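PDB 2B4F: endo-1,4-beta-xylanase from Pseudoalteromonas haloplanktis, which cleaves internal beta-1,4 linkages of xylan as a cold-adapted endo-acting glycoside hydrolase of family 8. Local coordinates for residues Glu146-Phe151 and Tyr203-Phe208. The protein carries 1 engineered substitution. Residues are numbered along the deposited sequence; the frame is centred on the assembly and turned at random.
Sequences EEYFAF and YHIPAF. With XYP (beta-D-xylopyranose), chain B.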
ATOM      1  N   GLU A 146      -5.279  -6.104  -5.911  1.00 12.23           N
ATOM      2  CA  GLU A 146      -5.441  -7.543  -5.691  1.00 12.31           C
ATOM      3  C   GLU A 146      -4.530  -8.058  -4.559  1.00 11.96           C
ATOM      4  O   GLU A 146      -4.958  -8.870  -3.747  1.00 12.43           O
ATOM      5  CB  GLU A 146      -5.186  -8.313  -6.996  1.00 12.40           C
ATOM      6  CG  GLU A 146      -6.358  -8.256  -7.986  1.00 12.95           C
ATOM      7  CD  GLU A 146      -6.318  -7.054  -8.928  1.00 13.64           C
ATOM      8  OE1 GLU A 146      -5.624  -6.046  -8.633  1.00 12.21           O
ATOM      9  OE2 GLU A 146      -6.959  -7.121  -9.997  1.00 13.53           O
ATOM     10  N   GLU A 147      -3.294  -7.563  -4.484  1.00 12.32           N
ATOM     11  CA  GLU A 147      -2.361  -7.986  -3.423  1.00 13.26           C
ATOM     12  C   GLU A 147      -2.939  -7.683  -2.033  1.00 13.31           C
ATOM     13  O   GLU A 147      -2.953  -8.543  -1.149  1.00 12.81           O
ATOM     14  CB  GLU A 147      -1.011  -7.286  -3.552  1.00 13.12           C
ATOM     15  CG  GLU A 147      -0.242  -7.656  -4.813  1.00 15.95           C
ATOM     16  CD  GLU A 147       1.175  -7.108  -4.796  1.00 17.23           C
ATOM     17  OE1 GLU A 147       1.353  -5.867  -4.636  1.00 17.21           O
ATOM     18  OE2 GLU A 147       2.104  -7.927  -4.923  1.00 17.07           O
ATOM     19  N   TYR A 148      -3.402  -6.449  -1.852  1.00 13.21           N
ATOM     20  CA  TYR A 148      -4.057  -6.080  -0.602  1.00 12.99           C
ATOM     21  C   TYR A 148      -5.379  -6.791  -0.363  1.00 13.15           C
ATOM     22  O   TYR A 148      -5.660  -7.148   0.786  1.00 13.13           O
ATOM     23  CB  TYR A 148      -4.195  -4.568  -0.450  1.00 12.90           C
ATOM     24  CG  TYR A 148      -2.985  -3.888   0.163  1.00 11.94           C
ATOM     25  CD1 TYR A 148      -2.871  -3.746   1.540  1.00 12.17           C
ATOM     26  CD2 TYR A 148      -1.966  -3.372  -0.624  1.00 12.85           C
ATOM     27  CE1 TYR A 148      -1.791  -3.103   2.119  1.00 12.06           C
ATOM     28  CE2 TYR A 148      -0.846  -2.729  -0.048  1.00 12.41           C
ATOM     29  CZ  TYR A 148      -0.783  -2.592   1.334  1.00 13.16           C
ATOM     30  OH  TYR A 148       0.276  -1.964   1.945  1.00 13.88           O
ATOM     31  N   PHE A 149      -6.170  -7.037  -1.409  1.00 13.11           N
ATOM     32  CA  PHE A 149      -7.408  -7.791  -1.248  1.00 13.18           C
ATOM     33  C   PHE A 149      -7.090  -9.182  -0.667  1.00 12.95           C
ATOM     34  O   PHE A 149      -7.732  -9.605   0.276  1.00 12.54           O
ATOM     35  CB  PHE A 149      -8.151  -8.008  -2.572  1.00 13.63           C
ATOM     36  CG  PHE A 149      -8.983  -6.821  -3.067  1.00 12.38           C
ATOM     37  CD1 PHE A 149      -9.827  -6.110  -2.227  1.00 13.36           C
ATOM     38  CD2 PHE A 149      -8.943  -6.469  -4.407  1.00 11.77           C
ATOM     39  CE1 PHE A 149     -10.617  -5.075  -2.716  1.00 13.81           C
ATOM     40  CE2 PHE A 149      -9.718  -5.434  -4.900  1.00 11.29           C
ATOM     41  CZ  PHE A 149     -10.549  -4.728  -4.047  1.00 12.59           C
ATOM     42  N   ALA A 150      -6.123  -9.887  -1.251  1.00 12.70           N
ATOM     43  CA  ALA A 150      -5.755 -11.231  -0.792  1.00 13.30           C
ATOM     44  C   ALA A 150      -5.290 -11.181   0.649  1.00 13.61           C
ATOM     45  O   ALA A 150      -5.697 -12.012   1.472  1.00 13.11           O
ATOM     46  CB  ALA A 150      -4.657 -11.838  -1.663  1.00 13.51           C
ATOM     47  N   PHE A 151      -4.447 -10.204   0.945  1.00 13.45           N
ATOM     48  CA  PHE A 151      -3.926 -10.032   2.300  1.00 14.17           C
ATOM     49  C   PHE A 151      -5.063  -9.784   3.319  1.00 13.93           C
ATOM     50  O   PHE A 151      -5.138 -10.441   4.368  1.00 13.93           O
ATOM     51  CB  PHE A 151      -2.901  -8.899   2.335  1.00 13.73           C
ATOM     52  CG  PHE A 151      -2.341  -8.624   3.711  1.00 14.93           C
ATOM     53  CD1 PHE A 151      -1.406  -9.493   4.285  1.00 13.75           C
ATOM     54  CD2 PHE A 151      -2.762  -7.518   4.439  1.00 14.57           C
ATOM     55  CE1 PHE A 151      -0.879  -9.244   5.536  1.00 13.72           C
ATOM     56  CE2 PHE A 151      -2.249  -7.272   5.733  1.00 14.06           C
ATOM     57  CZ  PHE A 151      -1.300  -8.128   6.270  1.00 13.17           C
ATOM     58  N   TYR A 203       4.685  -1.738  -5.561  1.00 12.03           N
ATOM     59  CA  TYR A 203       3.782  -2.876  -5.480  1.00 11.92           C
ATOM     60  C   TYR A 203       4.415  -4.029  -4.698  1.00 12.06           C
ATOM     61  O   TYR A 203       3.751  -5.021  -4.413  1.00 12.32           O
ATOM     62  CB  TYR A 203       3.411  -3.383  -6.878  1.00 12.24           C
ATOM     63  CG  TYR A 203       2.615  -2.450  -7.772  1.00 12.39           C
ATOM     64  CD1 TYR A 203       2.300  -1.119  -7.398  1.00 13.50           C
ATOM     65  CD2 TYR A 203       2.161  -2.902  -9.001  1.00 13.59           C
ATOM     66  CE1 TYR A 203       1.577  -0.285  -8.246  1.00 14.09           C
ATOM     67  CE2 TYR A 203       1.407  -2.097  -9.834  1.00 12.93           C
ATOM     68  CZ  TYR A 203       1.131  -0.787  -9.467  1.00 13.53           C
ATOM     69  OH  TYR A 203       0.410   0.002 -10.329  1.00 14.62           O
ATOM     70  N   HIS A 204       5.699  -3.914  -4.385  1.00 12.37           N
ATOM     71  CA  HIS A 204       6.437  -4.999  -3.773  1.00 12.60           C
ATOM     72  C   HIS A 204       6.345  -4.946  -2.252  1.00 13.08           C
ATOM     73  O   HIS A 204       6.803  -4.001  -1.633  1.00 12.90           O
ATOM     74  CB  HIS A 204       7.888  -4.968  -4.200  1.00 12.84           C
ATOM     75  CG  HIS A 204       8.098  -5.464  -5.588  1.00 12.62           C
ATOM     76  ND1 HIS A 204       8.577  -6.724  -5.855  1.00 13.46           N
ATOM     77  CD2 HIS A 204       7.843  -4.891  -6.786  1.00 13.47           C
ATOM     78  CE1 HIS A 204       8.615  -6.902  -7.163  1.00 14.06           C
ATOM     79  NE2 HIS A 204       8.171  -5.805  -7.751  1.00 13.97           N
ATOM     80  N   ILE A 205       5.746  -5.974  -1.660  1.00 13.65           N
ATOM     81  CA  ILE A 205       5.649  -6.073  -0.201  1.00 13.74           C
ATOM     82  C   ILE A 205       6.036  -7.498   0.142  1.00 13.82           C
ATOM     83  O   ILE A 205       5.181  -8.390   0.237  1.00 13.40           O
ATOM     84  CB  ILE A 205       4.222  -5.737   0.294  1.00 13.97           C
ATOM     85  CG1 ILE A 205       3.699  -4.431  -0.320  1.00 16.50           C
ATOM     86  CG2 ILE A 205       4.226  -5.587   1.784  1.00 12.79           C
ATOM     87  CD1 ILE A 205       2.292  -4.517  -0.875  1.00 20.29           C
ATOM     88  N   PRO A 206       7.333  -7.744   0.233  1.00 13.97           N
ATOM     89  CA  PRO A 206       7.837  -9.114   0.387  1.00 14.11           C
ATOM     90  C   PRO A 206       7.172  -9.916   1.521  1.00 14.73           C
ATOM     91  O   PRO A 206       6.830 -11.085   1.330  1.00 14.08           O
ATOM     92  CB  PRO A 206       9.337  -8.891   0.616  1.00 14.62           C
ATOM     93  CG  PRO A 206       9.637  -7.612  -0.120  1.00 14.23           C
ATOM     94  CD  PRO A 206       8.437  -6.761   0.139  1.00 14.53           C
ATOM     95  N   ALA A 207       6.944  -9.282   2.670  1.00 14.11           N
ATOM     96  CA  ALA A 207       6.342  -9.967   3.808  1.00 14.20           C
ATOM     97  C   ALA A 207       4.947 -10.493   3.524  1.00 14.33           C
ATOM     98  O   ALA A 207       4.560 -11.503   4.091  1.00 14.43           O
ATOM     99  CB  ALA A 207       6.323  -9.057   5.007  1.00 13.98           C
ATOM    100  N   PHE A 208       4.186  -9.819   2.657  1.00 13.95           N
ATOM    101  CA  PHE A 208       2.870 -10.323   2.292  1.00 13.90           C
ATOM    102  C   PHE A 208       3.019 -11.682   1.612  1.00 14.17           C
ATOM    103  O   PHE A 208       2.219 -12.572   1.843  1.00 14.28           O
ATOM    104  CB  PHE A 208       2.131  -9.389   1.328  1.00 13.58           C
ATOM    105  CG  PHE A 208       1.468  -8.184   1.966  1.00 12.32           C
ATOM    106  CD1 PHE A 208       1.694  -7.810   3.275  1.00 12.54           C
ATOM    107  CD2 PHE A 208       0.614  -7.392   1.189  1.00 12.26           C
ATOM    108  CE1 PHE A 208       1.082  -6.671   3.812  1.00 12.99           C
ATOM    109  CE2 PHE A 208       0.005  -6.271   1.718  1.00 12.55           C
ATOM    110  CZ  PHE A 208       0.243  -5.911   3.039  1.00 13.18           C
TER
HETATM  111  C1  XYP B   3      -2.224   4.938  -8.268  1.00 33.45           C
HETATM  112  C2  XYP B   3      -1.904   3.500  -7.920  1.00 33.07           C
HETATM  113  C3  XYP B   3      -1.615   2.691  -9.188  1.00 33.16           C
HETATM  114  C4  XYP B   3      -2.588   2.994 -10.344  1.00 31.21           C
HETATM  115  C5  XYP B   3      -2.861   4.498 -10.457  1.00 31.95           C
HETATM  116  O2  XYP B   3      -0.758   3.354  -7.104  1.00 30.14           O
HETATM  117  O3  XYP B   3      -1.581   1.297  -8.883  1.00 31.49           O
HETATM  118  O4  XYP B   3      -1.954   2.496 -11.496  1.00 31.29           O
HETATM  119  O5  XYP B   3      -3.259   4.991  -9.182  1.00 33.37           O
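F208 slides its ring flat over that of F151, the two centroids 3.9 Å apart and the planes only 7° from parallel. They belong to a buried aromatic cluster, completed by Y148, that ties helix 144-160 to the start of helix 206-215 in the (alpha/alpha)6 barrel of family 8 glycosidases. With CG anti to the backbone N (chi1 178°), the F151 ring is carried onto the F208 face; its CB, placed by the backbone, lies over the same face, 4.2 Å from the centroid. On the reverse face of F208 sits the methyl CG2 of I205, the N-cap residue of its own helix, so the ring is sandwiched. Its far edge, CE2 and CZ, points into the face of Y148 in a T-shaped pair with planes at 83°, CZ lying 3.6 Å from Y148 CE1. The other branch of I205 ends in CD1, which meets Y148 CE2 at 3.7 Å. An alanine in place of F151 would leave one face of F208 without its stacking partner and would probably let that ring tilt within the cluster.

Farther toward the substrate, E147 extends beyond CG and brings OE1 to 2.6 Å from the backbone O of Y203, while its OE2 is hydrogen-bonded to Y209 OH. The acid group of E147 thus lies between the backbone of Y203 and helix 206-215. Around this first shell, W82 of helix 77-89 meets Y148 edge-to-face, and Y211 does the same with F151. Y203 carries the contact on to the glycan pocket: its ring leads away from E147 to a xylopyranose hydrogen-bonded to E78 and D281, and its OH lies 2.8 Å from the sugar O3.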